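Local coordinates for uncharacterized tRNA/rRNA methyltransferase HI_0380 (Haemophilus influenzae, PDB 3ILK), which is of uncharacterised function but probably binds RNA and methylates it using S-adenosyl-L-methionine, at residues N176-Y189 against Y213-N227. Numbering follows the deposited sequence.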
loop_
_atom_site.group_PDB
_atom_site.type_symbol
_atom_site.label_atom_id
_atom_site.label_comp_id
_atom_site.label_asym_id
_atom_site.label_seq_id
_atom_site.Cartn_x
_atom_site.Cartn_y
_atom_site.Cartn_z
ATOM N N ASN A 176 -15.677 -10.456 -22.946
ATOM C CA ASN A 176 -16.970 -9.819 -23.168
ATOM C C ASN A 176 -16.912 -8.282 -23.196
ATOM O O ASN A 176 -16.969 -7.590 -22.154
ATOM C CB ASN A 176 -18.015 -10.309 -22.167
ATOM C CG ASN A 176 -19.417 -9.853 -22.532
ATOM O OD1 ASN A 176 -19.688 -9.485 -23.693
ATOM N ND2 ASN A 176 -20.325 -9.870 -21.546
ATOM N N TYR A 177 -16.778 -7.769 -24.414
ATOM C CA TYR A 177 -16.934 -6.351 -24.686
ATOM C C TYR A 177 -18.170 -6.203 -25.568
ATOM O O TYR A 177 -18.447 -7.056 -26.384
ATOM C CB TYR A 177 -15.702 -5.769 -25.383
ATOM C CG TYR A 177 -14.586 -5.392 -24.436
ATOM C CD1 TYR A 177 -14.653 -4.211 -23.688
ATOM C CD2 TYR A 177 -13.458 -6.209 -24.285
ATOM C CE1 TYR A 177 -13.630 -3.851 -22.806
ATOM C CE2 TYR A 177 -12.421 -5.858 -23.403
ATOM C CZ TYR A 177 -12.519 -4.675 -22.670
ATOM O OH TYR A 177 -11.517 -4.307 -21.796
ATOM N N PRO A 178 -18.930 -5.121 -25.387
ATOM C CA PRO A 178 -20.119 -4.953 -26.223
ATOM C C PRO A 178 -19.771 -4.828 -27.709
ATOM O O PRO A 178 -18.650 -4.480 -28.061
ATOM C CB PRO A 178 -20.716 -3.633 -25.733
ATOM C CG PRO A 178 -19.581 -2.927 -25.031
ATOM C CD PRO A 178 -18.724 -4.000 -24.454
ATOM N N THR A 179 -20.746 -5.089 -28.560
ATOM C CA THR A 179 -20.549 -4.963 -29.997
ATOM C C THR A 179 -20.701 -3.492 -30.356
ATOM O O THR A 179 -21.157 -2.691 -29.534
ATOM C CB THR A 179 -21.558 -5.811 -30.779
ATOM O OG1 THR A 179 -22.894 -5.403 -30.442
ATOM C CG2 THR A 179 -21.390 -7.278 -30.446
ATOM N N THR A 180 -20.304 -3.144 -31.577
ATOM C CA THR A 180 -20.436 -1.777 -32.095
ATOM C C THR A 180 -21.891 -1.353 -32.063
ATOM O O THR A 180 -22.206 -0.223 -31.721
ATOM C CB THR A 180 -19.973 -1.649 -33.616
ATOM O OG1 THR A 180 -18.709 -2.289 -33.823
ATOM C CG2 THR A 180 -19.806 -0.184 -33.993
ATOM N N ASP A 181 -22.783 -2.248 -32.477
ATOM C CA ASP A 181 -24.213 -1.955 -32.469
ATOM C C ASP A 181 -24.766 -1.813 -31.027
ATOM O O ASP A 181 -25.638 -0.985 -30.722
ATOM C CB ASP A 181 -24.951 -2.980 -33.333
ATOM C CG ASP A 181 -24.900 -4.404 -32.779
ATOM O OD1 ASP A 181 -23.848 -5.077 -32.839
ATOM O OD2 ASP A 181 -25.964 -4.888 -32.371
ATOM N N GLN A 182 -24.244 -2.589 -30.102
ATOM C CA GLN A 182 -24.754 -2.450 -28.744
ATOM C C GLN A 182 -24.496 -1.048 -28.210
ATOM O O GLN A 182 -25.431 -0.375 -27.733
ATOM C CB GLN A 182 -24.196 -3.533 -27.855
ATOM C CG GLN A 182 -24.972 -4.808 -27.975
ATOM C CD GLN A 182 -24.188 -6.024 -27.565
ATOM O OE1 GLN A 182 -22.981 -5.954 -27.385
ATOM N NE2 GLN A 182 -24.864 -7.147 -27.438
ATOM N N LEU A 183 -23.259 -0.571 -28.364
ATOM C CA LEU A 183 -22.861 0.760 -27.857
ATOM C C LEU A 183 -23.613 1.862 -28.607
ATOM O O LEU A 183 -24.074 2.858 -28.038
ATOM C CB LEU A 183 -21.369 0.991 -28.084
ATOM C CG LEU A 183 -20.291 0.242 -27.315
ATOM C CD1 LEU A 183 -18.921 0.599 -27.908
ATOM C CD2 LEU A 183 -20.281 0.659 -25.822
ATOM N N ALA A 184 -23.762 1.662 -29.902
ATOM C CA ALA A 184 -24.455 2.617 -30.713
ATOM C C ALA A 184 -25.884 2.704 -30.224
ATOM O O ALA A 184 -26.398 3.802 -30.039
ATOM C CB ALA A 184 -24.406 2.192 -32.234
ATOM N N TYR A 185 -26.516 1.558 -29.981
ATOM C CA TYR A 185 -27.883 1.565 -29.500
ATOM C C TYR A 185 -27.945 2.411 -28.235
ATOM O O TYR A 185 -28.872 3.206 -28.057
ATOM C CB TYR A 185 -28.376 0.153 -29.188
ATOM C CG TYR A 185 -29.813 0.141 -28.716
ATOM C CD1 TYR A 185 -30.825 -0.206 -29.606
ATOM C CD2 TYR A 185 -30.170 0.503 -27.371
ATOM C CE1 TYR A 185 -32.133 -0.214 -29.237
ATOM C CE2 TYR A 185 -31.496 0.502 -26.984
ATOM C CZ TYR A 185 -32.472 0.134 -27.943
ATOM O OH TYR A 185 -33.809 0.073 -27.663
ATOM N N PHE A 186 -26.944 2.232 -27.376
ATOM C CA PHE A 186 -26.841 2.943 -26.054
ATOM C C PHE A 186 -26.745 4.457 -26.227
ATOM O O PHE A 186 -27.177 5.227 -25.353
ATOM C CB PHE A 186 -25.575 2.482 -25.312
ATOM C CG PHE A 186 -25.204 3.349 -24.075
ATOM C CD1 PHE A 186 -26.081 3.489 -23.045
ATOM C CD2 PHE A 186 -23.968 4.010 -23.992
ATOM C CE1 PHE A 186 -25.748 4.259 -21.909
ATOM C CE2 PHE A 186 -23.646 4.794 -22.907
ATOM C CZ PHE A 186 -24.517 4.904 -21.851
ATOM N N PHE A 187 -26.123 4.901 -27.319
ATOM C CA PHE A 187 -25.962 6.339 -27.532
ATOM C C PHE A 187 -27.287 6.928 -27.988
ATOM O O PHE A 187 -27.741 7.895 -27.403
ATOM C CB PHE A 187 -24.823 6.680 -28.508
ATOM C CG PHE A 187 -23.454 6.291 -28.018
ATOM C CD1 PHE A 187 -23.013 6.671 -26.736
ATOM C CD2 PHE A 187 -22.588 5.591 -28.850
ATOM C CE1 PHE A 187 -21.738 6.320 -26.290
ATOM C CE2 PHE A 187 -21.320 5.231 -28.421
ATOM C CZ PHE A 187 -20.895 5.582 -27.141
ATOM N N ASP A 188 -27.930 6.328 -28.994
ATOM C CA ASP A 188 -29.282 6.756 -29.381
ATOM C C ASP A 188 -30.283 6.754 -28.221
ATOM O O ASP A 188 -31.114 7.653 -28.118
ATOM C CB ASP A 188 -29.785 5.922 -30.565
ATOM C CG ASP A 188 -28.851 6.013 -31.740
ATOM O OD1 ASP A 188 -29.132 5.462 -32.853
ATOM O OD2 ASP A 188 -27.814 6.688 -31.538
ATOM N N TYR A 189 -30.164 5.769 -27.337
ATOM C CA TYR A 189 -31.016 5.650 -26.164
ATOM C C TYR A 189 -30.757 6.798 -25.153
ATOM O O TYR A 189 -31.700 7.438 -24.712
ATOM C CB TYR A 189 -30.832 4.255 -25.535
ATOM C CG TYR A 189 -31.842 3.823 -24.451
ATOM C CD1 TYR A 189 -33.067 4.484 -24.271
ATOM C CD2 TYR A 189 -31.581 2.695 -23.662
ATOM C CE1 TYR A 189 -33.989 4.044 -23.343
ATOM C CE2 TYR A 189 -32.488 2.253 -22.677
ATOM C CZ TYR A 189 -33.691 2.931 -22.529
ATOM O OH TYR A 189 -34.605 2.502 -21.588
ATOM N N TYR A 213 -16.993 7.680 -23.507
ATOM C CA TYR A 213 -17.301 6.258 -23.385
ATOM C C TYR A 213 -16.406 5.369 -24.245
ATOM O O TYR A 213 -16.003 4.296 -23.789
ATOM C CB TYR A 213 -18.803 5.980 -23.567
ATOM C CG TYR A 213 -19.594 6.420 -22.352
ATOM C CD1 TYR A 213 -19.257 5.943 -21.083
ATOM C CD2 TYR A 213 -20.662 7.323 -22.453
ATOM C CE1 TYR A 213 -19.956 6.327 -19.965
ATOM C CE2 TYR A 213 -21.376 7.735 -21.289
ATOM C CZ TYR A 213 -21.009 7.223 -20.058
ATOM O OH TYR A 213 -21.667 7.602 -18.884
ATOM N N TYR A 214 -16.068 5.841 -25.447
ATOM C CA TYR A 214 -15.043 5.200 -26.290
ATOM C C TYR A 214 -13.665 5.207 -25.608
ATOM O O TYR A 214 -12.955 4.200 -25.617
ATOM C CB TYR A 214 -14.937 5.857 -27.687
ATOM C CG TYR A 214 -16.111 5.560 -28.616
ATOM C CD1 TYR A 214 -16.623 4.262 -28.737
ATOM C CD2 TYR A 214 -16.696 6.562 -29.390
ATOM C CE1 TYR A 214 -17.696 3.979 -29.562
ATOM C CE2 TYR A 214 -17.780 6.277 -30.248
ATOM C CZ TYR A 214 -18.270 4.986 -30.321
ATOM O OH TYR A 214 -19.332 4.672 -31.154
ATOM N N ARG A 215 -13.288 6.335 -25.020
ATOM C CA ARG A 215 -12.050 6.400 -24.242
ATOM C C ARG A 215 -12.082 5.374 -23.092
ATOM O O ARG A 215 -11.104 4.677 -22.834
ATOM C CB ARG A 215 -11.839 7.817 -23.717
ATOM C CG ARG A 215 -10.394 8.191 -23.458
ATOM C CD ARG A 215 -10.269 9.653 -23.085
ATOM N NE ARG A 215 -10.666 9.902 -21.696
ATOM C CZ ARG A 215 -11.714 10.635 -21.323
ATOM N NH1 ARG A 215 -12.491 11.217 -22.229
ATOM N NH2 ARG A 215 -11.979 10.797 -20.033
ATOM N N ALA A 216 -13.225 5.282 -22.421
ATOM C CA ALA A 216 -13.436 4.301 -21.346
ATOM C C ALA A 216 -13.217 2.848 -21.797
ATOM O O ALA A 216 -12.586 2.057 -21.075
ATOM C CB ALA A 216 -14.834 4.463 -20.751
ATOM N N LYS A 217 -13.717 2.532 -23.000
ATOM C CA LYS A 217 -13.828 1.162 -23.514
ATOM C C LYS A 217 -14.723 0.374 -22.540
ATOM O O LYS A 217 -14.252 -0.336 -21.640
ATOM C CB LYS A 217 -12.453 0.510 -23.705
ATOM C CG LYS A 217 -12.367 -0.355 -24.999
ATOM C CD LYS A 217 -11.527 -1.642 -24.848
ATOM C CE LYS A 217 -10.129 -1.372 -24.272
ATOM N NZ LYS A 217 -9.311 -2.618 -24.101
ATOM N N LEU A 218 -16.028 0.554 -22.697
ATOM C CA LEU A 218 -16.994 -0.023 -21.779
ATOM C C LEU A 218 -16.927 -1.545 -21.785
ATOM O O LEU A 218 -16.879 -2.172 -22.856
ATOM C CB LEU A 218 -18.416 0.392 -22.202
ATOM C CG LEU A 218 -18.746 1.884 -22.096
ATOM C CD1 LEU A 218 -20.164 2.131 -22.576
ATOM C CD2 LEU A 218 -18.610 2.337 -20.672
ATOM N N GLU A 219 -16.942 -2.151 -20.598
ATOM C CA GLU A 219 -17.201 -3.587 -20.549
ATOM C C GLU A 219 -18.709 -3.855 -20.803
ATOM O O GLU A 219 -19.550 -2.966 -20.599
ATOM C CB GLU A 219 -16.706 -4.192 -19.243
ATOM C CG GLU A 219 -15.178 -4.270 -19.157
ATOM C CD GLU A 219 -14.660 -4.468 -17.734
ATOM O OE1 GLU A 219 -15.388 -5.034 -16.896
ATOM O OE2 GLU A 219 -13.516 -4.055 -17.447
ATOM N N LYS A 220 -19.038 -5.068 -21.243
ATOM C CA LYS A 220 -20.437 -5.433 -21.522
ATOM C C LYS A 220 -21.310 -5.315 -20.270
ATOM O O LYS A 220 -22.447 -4.840 -20.352
ATOM C CB LYS A 220 -20.543 -6.825 -22.149
ATOM C CG LYS A 220 -21.975 -7.257 -22.563
ATOM C CD LYS A 220 -22.683 -6.286 -23.534
ATOM C CE LYS A 220 -24.190 -6.632 -23.684
ATOM N NZ LYS A 220 -24.404 -8.023 -24.226
ATOM N N ASN A 221 -20.766 -5.696 -19.114
ATOM C CA ASN A 221 -21.507 -5.565 -17.868
ATOM C C ASN A 221 -21.680 -4.101 -17.427
ATOM O O ASN A 221 -22.737 -3.740 -16.922
ATOM C CB ASN A 221 -20.955 -6.466 -16.754
ATOM C CG ASN A 221 -19.806 -5.849 -16.029
ATOM O OD1 ASN A 221 -19.908 -5.525 -14.837
ATOM N ND2 ASN A 221 -18.686 -5.660 -16.738
ATOM N N GLU A 222 -20.663 -3.269 -17.663
ATOM C CA GLU A 222 -20.811 -1.811 -17.550
ATOM C C GLU A 222 -21.885 -1.251 -18.502
ATOM O O GLU A 222 -22.779 -0.466 -18.092
ATOM C CB GLU A 222 -19.471 -1.119 -17.802
ATOM C CG GLU A 222 -18.426 -1.392 -16.726
ATOM C CD GLU A 222 -17.018 -0.988 -17.123
ATOM O OE1 GLU A 222 -16.770 -0.738 -18.317
ATOM O OE2 GLU A 222 -16.133 -0.912 -16.227
ATOM N N LEU A 223 -21.830 -1.645 -19.778
ATOM C CA LEU A 223 -22.889 -1.223 -20.682
ATOM C C LEU A 223 -24.238 -1.653 -20.081
ATOM O O LEU A 223 -25.170 -0.864 -20.042
ATOM C CB LEU A 223 -22.668 -1.755 -22.115
ATOM C CG LEU A 223 -23.666 -1.303 -23.204
ATOM C CD1 LEU A 223 -23.662 0.186 -23.335
ATOM C CD2 LEU A 223 -23.258 -1.956 -24.526
ATOM N N ASN A 224 -24.316 -2.877 -19.559
ATOM C CA ASN A 224 -25.541 -3.370 -18.937
ATOM C C ASN A 224 -26.089 -2.469 -17.838
ATOM O O ASN A 224 -27.279 -2.122 -17.837
ATOM C CB ASN A 224 -25.373 -4.812 -18.457
ATOM C CG ASN A 224 -25.380 -5.783 -19.620
ATOM O OD1 ASN A 224 -25.795 -5.411 -20.711
ATOM N ND2 ASN A 224 -24.922 -7.006 -19.406
ATOM N N ILE A 225 -25.207 -2.063 -16.922
ATOM C CA ILE A 225 -25.594 -1.143 -15.889
ATOM C C ILE A 225 -26.163 0.177 -16.479
ATOM O O ILE A 225 -27.237 0.618 -16.072
ATOM C CB ILE A 225 -24.399 -0.879 -14.912
ATOM C CG1 ILE A 225 -24.329 -1.964 -13.835
ATOM C CG2 ILE A 225 -24.528 0.467 -14.231
ATOM C CD1 ILE A 225 -23.685 -3.272 -14.245
ATOM N N LEU A 226 -25.434 0.792 -17.405
ATOM C CA LEU A 226 -25.797 2.097 -17.977
ATOM C C LEU A 226 -27.088 2.109 -18.785
ATOM O O LEU A 226 -27.826 3.110 -18.760
ATOM C CB LEU A 226 -24.678 2.627 -18.883
ATOM C CG LEU A 226 -23.344 3.042 -18.266
ATOM C CD1 LEU A 226 -22.338 3.343 -19.424
ATOM C CD2 LEU A 226 -23.466 4.198 -17.250
ATOM N N ASN A 227 -27.318 1.022 -19.533
ATOM C CA ASN A 227 -28.574 0.777 -20.213
ATOM C C ASN A 227 -29.690 0.594 -19.173
ATOM O O ASN A 227 -30.816 1.067 -19.379
ATOM C CB ASN A 227 -28.484 -0.453 -21.158
ATOM C CG ASN A 227 -28.101 -0.080 -22.595
ATOM O OD1 ASN A 227 -28.280 1.059 -23.015
ATOM N ND2 ASN A 227 -27.576 -1.052 -23.359
HETATM O O HOH W 1 -20.789 2.541 -31.394
HETATM O O HOH W 2 -27.061 -1.787 -25.938
#
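The hydroxyl of Y214 reaches a water 2.6 Å from its OH, in the plane of the ring, and this water donates to T180 O, linking the start of helix 180-189 to the end of helix 204-216. F187 turns an edge toward one face of the same tyrosine, centroids 5.4 Å apart, while L183 CD1 meets the ring's rim at CE1. A second T-shaped pair lies deeper: F186 directs its edge at Y213, with ring centroids 5.6 Å apart and planes at 72°. With CG anti to the backbone N (chi1 168°), F186 enters as a knob among Y213, L223, L226 and N227. N227 OD1 stands at the ring edge, 3.3 Å from F186 CD1, and N227 ND2 donates to a water that bonds onward to Q182 O.

L183 CD2 packs on L218 CD1, and the two methyls of L223 divide their contacts, CD1 against F186 CB and CG, CD2 tight against P178 CB at 3.3 Å. Where 176-178 runs alongside the start of helix 220-227, a weak bond of 3.4 Å from K220 N to N176 O links the two segments. T179 and Q182 form a capping box, Q182 N donating to T179 OG1 and T179 N to Q182 OE1 (2.7 Å), which anchors the Q182 amide, its chain extended beyond CG and crossing the K220 side chain at about a right angle.

In the dimer, Y213 OH bonds to its counterpart in the second subunit, and E219 forms a salt bridge with R211 of that subunit. Helix segments 180-189 and 220-227 run nearly parallel, 22° apart with axes 10.9 Å at closest approach, and the end of helix 204-216 completes a small C-terminal helical unit away from the parallel sheet.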